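Local coordinates for Slr0280 protein (Synechocystis sp., PDB 5H3K) that is of unknown function but carries a phosphodiester glycosidase (NAGPA-type) domain, so it may cleave sugar phosphodiesters, at residues R528-S532 with D577-S583. Coordinates in Å, arbitrary orientation, origin at the centre of the assembly. Residues are numbered along the deposited sequence.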
loop_
_atom_site.group_PDB
_atom_site.type_symbol
_atom_site.label_atom_id
_atom_site.label_comp_id
_atom_site.label_asym_id
_atom_site.label_seq_id
_atom_site.Cartn_x
_atom_site.Cartn_y
_atom_site.Cartn_z
ATOM N N ARG A 528 -4.355 11.668 16.551
ATOM C CA ARG A 528 -3.357 12.150 15.587
ATOM C C ARG A 528 -2.561 10.947 15.073
ATOM O O ARG A 528 -2.051 10.164 15.871
ATOM C CB ARG A 528 -2.399 13.133 16.261
ATOM C CG ARG A 528 -2.811 14.584 16.133
ATOM C CD ARG A 528 -4.130 14.852 16.771
ATOM N NE ARG A 528 -4.490 16.265 16.689
ATOM C CZ ARG A 528 -5.613 16.761 17.193
ATOM N NH1 ARG A 528 -5.886 18.057 17.086
ATOM N NH2 ARG A 528 -6.464 15.951 17.807
ATOM N N ALA A 529 -2.458 10.781 13.755
ATOM C CA ALA A 529 -1.874 9.548 13.225
ATOM C C ALA A 529 -1.347 9.677 11.803
ATOM O O ALA A 529 -1.650 10.655 11.113
ATOM C CB ALA A 529 -2.918 8.413 13.285
ATOM N N SER A 530 -0.581 8.673 11.368
ATOM C CA SER A 530 -0.284 8.497 9.950
ATOM C C SER A 530 -1.619 8.370 9.227
ATOM O O SER A 530 -2.587 7.846 9.790
ATOM C CB SER A 530 0.557 7.241 9.707
ATOM O OG SER A 530 1.797 7.332 10.398
ATOM N N ARG A 531 -1.684 8.876 7.998
ATOM C CA ARG A 531 -2.916 8.809 7.197
ATOM C C ARG A 531 -2.685 8.343 5.757
ATOM O O ARG A 531 -1.618 8.570 5.169
ATOM C CB ARG A 531 -3.622 10.173 7.171
ATOM C CG ARG A 531 -3.897 10.788 8.548
ATOM C CD ARG A 531 -5.034 10.061 9.288
ATOM N NE ARG A 531 -5.216 10.680 10.599
ATOM C CZ ARG A 531 -6.052 10.253 11.538
ATOM N NH1 ARG A 531 -6.830 9.197 11.321
ATOM N NH2 ARG A 531 -6.107 10.903 12.701
ATOM N N SER A 532 -3.695 7.675 5.208
ATOM C CA SER A 532 -3.712 7.291 3.795
ATOM C C SER A 532 -4.980 7.848 3.166
ATOM O O SER A 532 -6.012 7.969 3.826
ATOM C CB SER A 532 -3.701 5.762 3.629
ATOM O OG SER A 532 -2.484 5.203 4.089
ATOM N N ASP A 577 -7.669 3.641 5.642
ATOM C CA ASP A 577 -7.130 3.240 6.946
ATOM C C ASP A 577 -5.743 3.882 7.160
ATOM O O ASP A 577 -4.967 4.052 6.217
ATOM C CB ASP A 577 -7.055 1.705 7.006
ATOM C CG ASP A 577 -6.698 1.162 8.384
ATOM O OD1 ASP A 577 -6.877 1.852 9.423
ATOM O OD2 ASP A 577 -6.250 -0.017 8.419
ATOM N N GLY A 578 -5.440 4.267 8.396
ATOM C CA GLY A 578 -4.173 4.928 8.672
ATOM C C GLY A 578 -3.359 4.279 9.772
ATOM O O GLY A 578 -3.397 3.052 9.952
ATOM N N GLY A 579 -2.616 5.096 10.513
ATOM C CA GLY A 579 -1.740 4.591 11.559
ATOM C C GLY A 579 -0.672 3.674 10.985
ATOM O O GLY A 579 -0.106 3.970 9.932
ATOM N N SER A 580 -0.402 2.561 11.663
ATOM C CA SER A 580 0.608 1.604 11.197
ATOM C C SER A 580 0.185 0.917 9.894
ATOM O O SER A 580 1.007 0.321 9.201
ATOM C CB SER A 580 0.876 0.549 12.276
ATOM O OG SER A 580 -0.318 -0.147 12.585
ATOM N N SER A 581 -1.095 0.995 9.550
ATOM C CA SER A 581 -1.534 0.444 8.267
ATOM C C SER A 581 -1.042 1.267 7.076
ATOM O O SER A 581 -0.877 0.724 5.985
ATOM C CB SER A 581 -3.053 0.337 8.196
ATOM O OG SER A 581 -3.548 -0.541 9.192
ATOM N N THR A 582 -0.800 2.560 7.279
ATOM C CA THR A 582 -0.425 3.424 6.150
ATOM C C THR A 582 0.839 2.907 5.471
ATOM O O THR A 582 1.863 2.727 6.114
ATOM C CB THR A 582 -0.240 4.896 6.576
ATOM O OG1 THR A 582 -1.519 5.445 6.934
ATOM C CG2 THR A 582 0.337 5.721 5.411
ATOM N N SER A 583 0.757 2.677 4.161
ATOM C CA SER A 583 1.895 2.200 3.381
ATOM C C SER A 583 1.592 2.348 1.890
ATOM O O SER A 583 0.484 2.056 1.431
ATOM C CB SER A 583 2.232 0.751 3.764
ATOM O OG SER A 583 1.037 0.028 4.066
#
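Where the chain enters strand 531-536, within the phosphodiester glycosidase domain, it meets the glycine-rich D577-G578-G579-S580-S581 turn that follows strand 572-576. A529 makes a loose approach, its CB 4.3 Å from G579 N. S530 supplies the main backbone link: its O accepts a nearly straight hydrogen bond from G579 N (2.8 Å, 171° at the hydrogen), and G578 CA adds a CA-H...O contact to the same oxygen at 3.5 Å. With this backbone a CB on G578 would clash, lying 2.5 Å from S530 O; G579, with phi 62°, lets the chain swing into the 3-10 segment 580-581. The hydroxyl of S530 bonds instead to H548. R531 points its CB away and carries its guanidinium to A556 O, so it faces the turn with backbone alone, R531 CA lying 4.3 Å from G578 CA and R531 C 3.3 Å from T582 OG1. At S532 the side chains meet: T582 OG1 donates to S532 OG (3.0 Å), which also bonds N339; S532 CB packs 3.4 Å from D577 O. The contact thus carries the antiparallel pairing of the neighbouring inner strands 531-536 and 572-576 past the end of strand 572-576, with helix 558-567 against R531 and strand 542-547 touching both R531 and T582.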